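Local coordinates for PA14 domain-containing protein (Clostridium clariflavum, PDB 6QDI) that probably senses plant-biomass polysaccharides outside the cell through two calcium-binding PA14 domains, as the C-terminal part of a membrane-bound RsgI-type anti-sigma factor, at residues Tyr104-Glu109 / Val119-Ser124; Gly31-Ala36 / Pro188-Asn193; Ser148-Lys153 / Gln207-Gly212. All coordinates share one frame; numbering follows the deposited sequence.

Contact 1. Residues Tyr104-Glu109 / Val119-Ser124; sequences YDIKLE and VKLEWS
The ends of Ile106 and Leu121 meet tip to tip, CD1 of Ile106 lying 4.0 Å from CD2 of Leu121. Both branches are sent across the gap by extended first torsions: CG1 of Ile106 points directly away from the backbone nitrogen (chi1 176°), as does CG of Leu121 (chi1 180°). Leu108 divides its two methyls between two partners. Its CD1 comes within 4.3 Å of CD2 of Leu121, and its CD2 meets CG2 of Val119 at 4.3 Å. The segments 104-109 and 119-124 belong to different sheets of the first PA14 domain, a beta-sandwich, and run roughly antiparallel at 151°, their axes 10.3 Å apart at the closest. That spacing is the distance between facing sheets, too wide for backbone pairing, and between these two segments it is spanned by aliphatic side chains. Ile65 on strand 59-68 touches both Leu108 and Leu121, while Trp49 joins from strand 44-53, lying against Leu108 and Val119. No hydrogen bond passes between the two segments. Methyl-to-methyl packing between four buried aliphatic residues therefore joins them, a contact that rests on shape and exclusion of water and imposes little direction of its own.

Contact 2. Residues Gly31-Ala36 / Pro188-Asn193; sequences GVNSPA and PSKSIN
Lys190 runs out nearly straight toward Val32, chi2 and chi3 both extended, and then bends at the last torsion, chi4 -93°, which swings NZ onto the carbonyl of Val32. Lys190 NZ donates to Val32 O at 2.8 Å. The ammonium approaches from above the carbonyl plane, 38° out of it, with a C=O...N angle of 136°, a bond of normal length that does not follow a lone-pair direction. The isopropyl group of Val32 stands at about a right angle to the lysine chain, and both its CB and its CG2 lie 3.7 Å from Lys190 NZ. The other neighbour in 31-36 is Asn33, whose OD1 is 4.3 Å from Lys190 CE; that amide oxygen accepts a hydrogen bond from Asn41.

This hydrogen bond from Lys190 crosses between the two PA14 domains of the tandem: 31-36 lies in the loop that leaves strand 27-31 in the first, and 188-193 follows strand 180-184 in the second. Lys190 sits in a type I beta turn from Ser189 to Ile192, closed by the backbone bond from Ile192 N to Ser189 O. An ST turn overlaps it, the backbone N of Ser191 donating almost straight to Ser189 OG at 3.1 Å. Glu172 bonds to the hydroxyls of both serines, which ties the lysine-bearing turn to its own domain. Across the interface, Glu43 of the first domain forms a salt bridge with Lys190 NZ, so the same ammonium is held by a carboxylate as well as a carbonyl, and Glu43 probably helps keep it protonated. Asp42, a ligand of one calcium ion, has its side chain about 6 Å from that of Lys190.

Contact 3. Residues Ser148-Lys153 / Gln207-Gly212; sequences SSIPGK and QVPYDG
Ile150 packs against Pro209 where the linker segment 148-153, leading out of the first PA14 domain, passes the loop between strands 198-207 and 212-220 of the second domain's beta-sandwich. The tight part is aliphatic. CG2 of Ile150 meets CB of Pro209 at 3.7 Å and CG of the same ring at 4.0 Å. With chi1 at -58°, CG2 points directly away from the backbone nitrogen, which lays this methyl on the proline. Ile282 and Trp277 both touch Ile150 and Pro209, continuing the apolar patch into the domain. Pro209 also supports its neighbour: its CB lies 3.7 Å above the plane of the Tyr210 ring, over the centre, in a CH-pi arrangement within that loop.

Toward solvent the contact thins to touches on one atom, the phenol oxygen, and to water. Pro151 and Tyr210 meet at about a right angle, with CD of the proline 3.6 Å from the phenol OH, and Ile150 CG2 is 4.1 Å from that same oxygen. No direct hydrogen bond links the segments. On the linker side an ST turn sets the local shape, Ile150 N donating to Ser148 OG at 3.0 Å with an angle of 167°. A water bridges the segments, 2.8 Å from Tyr210 OH and 3.2 Å from Ser149 OG.

How the contacts relate
Contact 1 lies within the first PA14 domain, contact 2 spans the two domains, and contact 3 sets the linker against the second. In sequence, both segments of contact 1 fall between those of contact 2, whereas contacts 2 and 3 interlock. None touches another: nearest atoms are about 8 Å apart for contacts 1 and 2 and about 20 Å for contacts 2 and 3. The chain's centre lies between contacts 1 and 3, their centres 40 Å apart. Calcium lies near the first two without being bound by their touching residues: an ion is about 8 Å from the side chain of Val32 and about 10 Å from that of Val119. Contact 3 is remote from the calcium sites.

Contact 1. Residues Tyr104-Glu109 / Val119-Ser124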
loop_
_atom_site.group_PDB
_atom_site.type_symbol
_atom_site.label_atom_id
_atom_site.label_comp_id
_atom_site.label_asym_id
_atom_site.label_seq_id
_atom_site.Cartn_x
_atom_site.Cartn_y
_atom_site.Cartn_z
ATOM N N TYR A 104 -24.010 -1.430 12.866
ATOM C CA TYR A 104 -22.930 -0.558 13.260
ATOM C C TYR A 104 -21.836 -0.551 12.217
ATOM O O TYR A 104 -21.548 -1.559 11.598
ATOM C CB TYR A 104 -22.326 -1.018 14.561
ATOM C CG TYR A 104 -23.277 -0.929 15.733
ATOM C CD1 TYR A 104 -23.401 0.264 16.458
ATOM C CD2 TYR A 104 -24.022 -2.014 16.157
ATOM C CE1 TYR A 104 -24.253 0.385 17.538
ATOM C CE2 TYR A 104 -24.869 -1.914 17.254
ATOM C CZ TYR A 104 -24.978 -0.713 17.946
ATOM O OH TYR A 104 -25.833 -0.616 19.033
ATOM N N ASP A 105 -21.187 0.593 12.043
ATOM C CA ASP A 105 -20.012 0.640 11.216
ATOM C C ASP A 105 -18.917 -0.263 11.792
ATOM O O ASP A 105 -18.758 -0.363 13.012
ATOM C CB ASP A 105 -19.496 2.056 11.143
ATOM C CG ASP A 105 -20.431 2.959 10.361
ATOM O OD1 ASP A 105 -20.891 2.524 9.284
ATOM O OD2 ASP A 105 -20.651 4.068 10.793
ATOM N N ILE A 106 -18.156 -0.864 10.892
ATOM C CA ILE A 106 -16.967 -1.612 11.253
ATOM C C ILE A 106 -15.907 -1.229 10.217
ATOM O O ILE A 106 -16.165 -1.213 9.013
ATOM C CB ILE A 106 -17.186 -3.152 11.347
ATOM C CG1 ILE A 106 -15.869 -3.866 11.639
ATOM C CG2 ILE A 106 -17.867 -3.700 10.110
ATOM C CD1 ILE A 106 -16.078 -5.299 12.082
ATOM N N LYS A 107 -14.691 -0.978 10.714
ATOM C CA LYS A 107 -13.506 -0.765 9.878
ATOM C C LYS A 107 -12.352 -1.478 10.525
ATOM O O LYS A 107 -12.119 -1.294 11.741
ATOM C CB LYS A 107 -13.216 0.734 9.729
ATOM C CG LYS A 107 -11.953 1.008 8.927
ATOM C CD LYS A 107 -11.749 2.482 8.587
ATOM C CE LYS A 107 -11.724 3.409 9.763
ATOM N NZ LYS A 107 -11.467 4.813 9.339
ATOM N N LEU A 108 -11.629 -2.292 9.779
ATOM C CA LEU A 108 -10.480 -3.001 10.303
ATOM C C LEU A 108 -9.354 -2.776 9.298
ATOM O O LEU A 108 -9.485 -3.146 8.135
ATOM C CB LEU A 108 -10.776 -4.482 10.484
ATOM C CG LEU A 108 -9.759 -5.297 11.330
ATOM C CD1 LEU A 108 -10.374 -6.607 11.785
ATOM C CD2 LEU A 108 -8.458 -5.622 10.649
ATOM N N GLU A 109 -8.257 -2.183 9.776
ATOM C CA GLU A 109 -7.063 -1.984 8.976
ATOM C C GLU A 109 -5.963 -2.932 9.467
ATOM O O GLU A 109 -5.848 -3.181 10.668
ATOM C CB GLU A 109 -6.621 -0.528 9.062
ATOM C CG GLU A 109 -7.565 0.394 8.330
ATOM C CD GLU A 109 -7.329 1.877 8.494
ATOM O OE1 GLU A 109 -6.423 2.281 9.244
ATOM O OE2 GLU A 109 -8.024 2.637 7.786
ATOM N N VAL A 119 -4.552 -12.574 10.226
ATOM C CA VAL A 119 -5.443 -11.720 10.966
ATOM C C VAL A 119 -6.769 -12.458 11.129
ATOM O O VAL A 119 -7.344 -12.976 10.155
ATOM C CB VAL A 119 -5.601 -10.337 10.324
ATOM C CG1 VAL A 119 -6.100 -10.353 8.899
ATOM C CG2 VAL A 119 -6.482 -9.442 11.175
ATOM N N LYS A 120 -7.254 -12.507 12.351
ATOM C CA LYS A 120 -8.494 -13.203 12.678
ATOM C C LYS A 120 -9.291 -12.377 13.664
ATOM O O LYS A 120 -8.750 -11.997 14.711
ATOM C CB LYS A 120 -8.155 -14.571 13.334
ATOM C CG LYS A 120 -9.286 -15.497 13.651
ATOM C CD LYS A 120 -8.755 -16.873 14.098
ATOM C CE LYS A 120 -9.698 -17.729 14.919
ATOM N NZ LYS A 120 -9.167 -19.106 14.946
ATOM N N LEU A 121 -10.564 -12.125 13.340
ATOM C CA LEU A 121 -11.490 -11.344 14.201
ATOM C C LEU A 121 -12.565 -12.247 14.796
ATOM O O LEU A 121 -13.371 -12.841 14.053
ATOM C CB LEU A 121 -12.165 -10.238 13.378
ATOM C CG LEU A 121 -13.138 -9.369 14.157
ATOM C CD1 LEU A 121 -12.434 -8.518 15.189
ATOM C CD2 LEU A 121 -13.950 -8.553 13.168
ATOM N N GLU A 122 -12.556 -12.296 16.121
ATOM C CA GLU A 122 -13.556 -13.037 16.900
ATOM C C GLU A 122 -14.342 -12.077 17.748
ATOM O O GLU A 122 -13.929 -10.929 18.013
ATOM C CB GLU A 122 -12.871 -14.090 17.807
ATOM C CG GLU A 122 -12.130 -15.174 17.044
ATOM C CD GLU A 122 -11.298 -15.974 17.995
ATOM O OE1 GLU A 122 -10.151 -15.576 18.238
ATOM O OE2 GLU A 122 -11.837 -16.923 18.614
ATOM N N TRP A 123 -15.476 -12.572 18.259
ATOM C CA TRP A 123 -16.268 -11.840 19.250
ATOM C C TRP A 123 -16.812 -12.795 20.309
ATOM O O TRP A 123 -16.870 -14.003 20.122
ATOM C CB TRP A 123 -17.392 -10.985 18.618
ATOM C CG TRP A 123 -18.496 -11.703 17.894
ATOM C CD1 TRP A 123 -18.666 -13.061 17.727
ATOM C CD2 TRP A 123 -19.621 -11.079 17.304
ATOM N NE1 TRP A 123 -19.804 -13.290 17.003
ATOM C CE2 TRP A 123 -20.414 -12.088 16.734
ATOM C CE3 TRP A 123 -20.002 -9.758 17.150
ATOM C CZ2 TRP A 123 -21.588 -11.800 16.041
ATOM C CZ3 TRP A 123 -21.170 -9.471 16.473
ATOM C CH2 TRP A 123 -21.936 -10.478 15.908
ATOM N N SER A 124 -17.179 -12.215 21.451
ATOM C CA SER A 124 -17.958 -12.913 22.465
ATOM C C SER A 124 -18.823 -11.873 23.197
ATOM O O SER A 124 -18.585 -10.659 23.170
ATOM C CB SER A 124 -17.067 -13.644 23.460
ATOM O OG SER A 124 -16.364 -12.750 24.298
#

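Contact 2. Residues Gly31-Ala36 / Pro188-Asn193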
loop_
_atom_site.group_PDB
_atom_site.type_symbol
_atom_site.label_atom_id
_atom_site.label_comp_id
_atom_site.label_asym_id
_atom_site.label_seq_id
_atom_site.Cartn_x
_atom_site.Cartn_y
_atom_site.Cartn_z
ATOM N N GLY A 31 0.578 -17.068 5.473
ATOM C CA GLY A 31 1.931 -17.571 5.431
ATOM C C GLY A 31 2.818 -16.461 4.944
ATOM O O GLY A 31 2.604 -15.291 5.247
ATOM N N VAL A 32 3.786 -16.835 4.123
ATOM C CA VAL A 32 4.681 -15.837 3.528
ATOM C C VAL A 32 4.253 -15.471 2.124
ATOM O O VAL A 32 5.007 -14.778 1.424
ATOM C CB VAL A 32 6.177 -16.241 3.552
ATOM C CG1 VAL A 32 6.643 -16.302 4.997
ATOM C CG2 VAL A 32 6.433 -17.545 2.842
ATOM N N ASN A 33 3.082 -15.908 1.676
ATOM C CA ASN A 33 2.611 -15.586 0.325
ATOM C C ASN A 33 1.582 -14.507 0.340
ATOM O O ASN A 33 1.056 -14.147 1.365
ATOM C CB ASN A 33 2.038 -16.809 -0.318
ATOM C CG ASN A 33 3.126 -17.774 -0.668
ATOM O OD1 ASN A 33 4.205 -17.370 -1.163
ATOM N ND2 ASN A 33 2.907 -19.018 -0.365
ATOM N N SER A 34 1.283 -14.015 -0.827
ATOM C CA SER A 34 0.402 -12.944 -1.002
ATOM C C SER A 34 -1.071 -13.285 -0.700
ATOM O O SER A 34 -1.473 -14.446 -0.899
ATOM C CB SER A 34 0.563 -12.614 -2.508
ATOM O OG SER A 34 -0.258 -11.602 -2.858
ATOM N N PRO A 35 -1.915 -12.288 -0.372
ATOM C CA PRO A 35 -3.350 -12.605 -0.317
ATOM C C PRO A 35 -4.023 -12.837 -1.636
ATOM O O PRO A 35 -5.147 -13.346 -1.638
ATOM C CB PRO A 35 -4.007 -11.366 0.323
ATOM C CG PRO A 35 -2.927 -10.592 0.877
ATOM C CD PRO A 35 -1.653 -10.935 0.153
ATOM N N ALA A 36 -3.429 -12.407 -2.729
ATOM C CA ALA A 36 -4.126 -12.467 -4.017
ATOM C C ALA A 36 -3.119 -12.264 -5.119
ATOM O O ALA A 36 -2.105 -11.585 -4.910
ATOM C CB ALA A 36 -5.202 -11.389 -4.072
ATOM N N PRO A 188 11.869 -5.603 -2.740
ATOM C CA PRO A 188 10.881 -5.414 -3.811
ATOM C C PRO A 188 10.361 -6.694 -4.435
ATOM O O PRO A 188 9.361 -6.638 -5.151
ATOM C CB PRO A 188 11.661 -4.535 -4.837
ATOM C CG PRO A 188 12.651 -3.806 -3.991
ATOM C CD PRO A 188 13.119 -4.876 -3.029
ATOM N N SER A 189 11.046 -7.802 -4.174
ATOM C CA SER A 189 10.671 -9.111 -4.679
ATOM C C SER A 189 11.320 -10.107 -3.758
ATOM O O SER A 189 12.352 -9.802 -3.140
ATOM C CB SER A 189 11.189 -9.323 -6.107
ATOM O OG SER A 189 10.940 -10.636 -6.503
ATOM N N LYS A 190 10.785 -11.319 -3.697
ATOM C CA LYS A 190 11.483 -12.402 -3.001
ATOM C C LYS A 190 12.797 -12.751 -3.665
ATOM O O LYS A 190 13.600 -13.435 -3.041
ATOM C CB LYS A 190 10.609 -13.654 -2.851
ATOM C CG LYS A 190 9.484 -13.478 -1.850
ATOM C CD LYS A 190 8.570 -14.674 -1.859
ATOM C CE LYS A 190 7.378 -14.501 -0.944
ATOM N NZ LYS A 190 7.616 -15.055 0.385
ATOM N N SER A 191 13.039 -12.318 -4.909
ATOM C CA SER A 191 14.342 -12.516 -5.523
ATOM C C SER A 191 15.440 -11.653 -4.919
ATOM O O SER A 191 16.608 -11.861 -5.195
ATOM C CB SER A 191 14.258 -12.243 -7.026
ATOM O OG SER A 191 13.968 -10.882 -7.272
ATOM N N ILE A 192 15.060 -10.682 -4.078
ATOM C CA ILE A 192 15.965 -9.732 -3.419
ATOM C C ILE A 192 16.043 -10.094 -1.951
ATOM O O ILE A 192 15.034 -10.137 -1.245
ATOM C CB ILE A 192 15.500 -8.284 -3.646
ATOM C CG1 ILE A 192 15.476 -7.965 -5.146
ATOM C CG2 ILE A 192 16.320 -7.288 -2.868
ATOM C CD1 ILE A 192 16.851 -7.791 -5.793
ATOM N N ASN A 193 17.248 -10.363 -1.472
ATOM C CA ASN A 193 17.455 -10.735 -0.086
ATOM C C ASN A 193 16.848 -9.690 0.863
ATOM O O ASN A 193 16.958 -8.473 0.635
ATOM C CB ASN A 193 18.931 -10.903 0.206
ATOM C CG ASN A 193 19.170 -11.583 1.532
ATOM O OD1 ASN A 193 18.668 -12.656 1.802
ATOM N ND2 ASN A 193 19.887 -10.925 2.365
#

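Contact 3. Residues Ser148-Lys153 / Gln207-Gly212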
loop_
_atom_site.group_PDB
_atom_site.type_symbol
_atom_site.label_atom_id
_atom_site.label_comp_id
_atom_site.label_asym_id
_atom_site.label_seq_id
_atom_site.Cartn_x
_atom_site.Cartn_y
_atom_site.Cartn_z
ATOM N N SER A 148 -6.344 6.997 -10.996
ATOM C CA SER A 148 -6.250 8.276 -11.635
ATOM C C SER A 148 -7.237 8.449 -12.790
ATOM O O SER A 148 -7.501 7.526 -13.552
ATOM C CB SER A 148 -4.858 8.437 -12.215
ATOM O OG SER A 148 -4.694 9.626 -12.945
ATOM N N SER A 149 -7.726 9.675 -12.923
ATOM C CA SER A 149 -8.566 10.090 -14.035
ATOM C C SER A 149 -7.781 10.477 -15.273
ATOM O O SER A 149 -8.376 10.790 -16.303
ATOM C CB SER A 149 -9.470 11.280 -13.642
ATOM O OG SER A 149 -8.688 12.439 -13.439
ATOM N N ILE A 150 -6.455 10.522 -15.195
ATOM C CA ILE A 150 -5.663 11.027 -16.311
ATOM C C ILE A 150 -5.595 9.907 -17.360
ATOM O O ILE A 150 -5.111 8.804 -17.072
ATOM C CB ILE A 150 -4.260 11.443 -15.884
ATOM C CG1 ILE A 150 -4.296 12.529 -14.796
ATOM C CG2 ILE A 150 -3.434 11.851 -17.087
ATOM C CD1 ILE A 150 -2.945 12.828 -14.196
ATOM N N PRO A 151 -6.075 10.166 -18.593
ATOM C CA PRO A 151 -6.059 9.107 -19.625
ATOM C C PRO A 151 -4.652 8.946 -20.191
ATOM O O PRO A 151 -3.737 9.738 -19.931
ATOM C CB PRO A 151 -7.065 9.622 -20.656
ATOM C CG PRO A 151 -6.872 11.109 -20.544
ATOM C CD PRO A 151 -6.637 11.421 -19.106
ATOM N N GLY A 152 -4.497 7.904 -20.977
ATOM C CA GLY A 152 -3.244 7.671 -21.700
ATOM C C GLY A 152 -3.019 6.182 -21.873
ATOM O O GLY A 152 -3.665 5.366 -21.239
ATOM N N LYS A 153 -2.078 5.852 -22.749
ATOM C CA LYS A 153 -1.801 4.467 -23.160
ATOM C C LYS A 153 -0.611 3.828 -22.445
ATOM O O LYS A 153 -0.189 2.739 -22.824
ATOM C CB LYS A 153 -1.636 4.415 -24.693
ATOM C CG LYS A 153 -2.820 4.933 -25.498
ATOM C CD LYS A 153 -4.166 4.297 -25.187
ATOM C CE LYS A 153 -5.386 4.953 -25.889
ATOM N NZ LYS A 153 -6.729 4.303 -25.505
ATOM N N GLN A 207 4.902 10.445 -20.658
ATOM C CA GLN A 207 4.283 11.173 -21.747
ATOM C C GLN A 207 3.269 12.126 -21.162
ATOM O O GLN A 207 2.351 11.714 -20.446
ATOM C CB GLN A 207 3.703 10.235 -22.809
ATOM C CG GLN A 207 3.361 11.024 -24.090
ATOM C CD GLN A 207 3.331 10.155 -25.347
ATOM O OE1 GLN A 207 3.118 8.939 -25.255
ATOM N NE2 GLN A 207 3.588 10.751 -26.495
ATOM N N VAL A 208 3.426 13.393 -21.483
ATOM C CA VAL A 208 2.753 14.485 -20.799
ATOM C C VAL A 208 1.307 14.591 -21.267
ATOM O O VAL A 208 1.035 14.621 -22.450
ATOM C CB VAL A 208 3.512 15.787 -21.065
ATOM C CG1 VAL A 208 2.771 17.012 -20.555
ATOM C CG2 VAL A 208 4.913 15.682 -20.478
ATOM N N PRO A 209 0.335 14.682 -20.334
ATOM C CA PRO A 209 -1.061 14.667 -20.764
ATOM C C PRO A 209 -1.609 16.008 -21.225
ATOM O O PRO A 209 -2.508 16.022 -22.063
ATOM C CB PRO A 209 -1.803 14.199 -19.513
ATOM C CG PRO A 209 -0.904 14.610 -18.362
ATOM C CD PRO A 209 0.479 14.412 -18.889
ATOM N N TYR A 210 -1.105 17.096 -20.676
ATOM C CA TYR A 210 -1.681 18.454 -20.829
ATOM C C TYR A 210 -0.603 19.481 -20.996
ATOM O O TYR A 210 0.441 19.393 -20.344
ATOM C CB TYR A 210 -2.531 18.837 -19.581
ATOM C CG TYR A 210 -3.523 17.789 -19.132
ATOM C CD1 TYR A 210 -4.559 17.375 -19.964
ATOM C CD2 TYR A 210 -3.431 17.220 -17.878
ATOM C CE1 TYR A 210 -5.455 16.378 -19.565
ATOM C CE2 TYR A 210 -4.333 16.245 -17.483
ATOM C CZ TYR A 210 -5.334 15.824 -18.330
ATOM O OH TYR A 210 -6.179 14.829 -17.905
ATOM N N ASP A 211 -0.832 20.490 -21.838
ATOM C CA ASP A 211 0.101 21.580 -21.906
ATOM C C ASP A 211 0.107 22.387 -20.573
ATOM O O ASP A 211 -0.938 22.779 -20.084
ATOM C CB ASP A 211 -0.307 22.606 -22.990
ATOM C CG ASP A 211 -0.143 22.212 -24.392
ATOM O OD1 ASP A 211 0.352 21.120 -24.716
ATOM O OD2 ASP A 211 -0.510 23.065 -25.233
ATOM N N GLY A 212 1.297 22.651 -20.058
ATOM C CA GLY A 212 1.470 23.557 -18.911
ATOM C C GLY A 212 2.701 23.191 -18.116
ATOM O O GLY A 212 3.570 22.480 -18.594
HETATM O O HOH W 1 -7.454 14.644 -15.373
#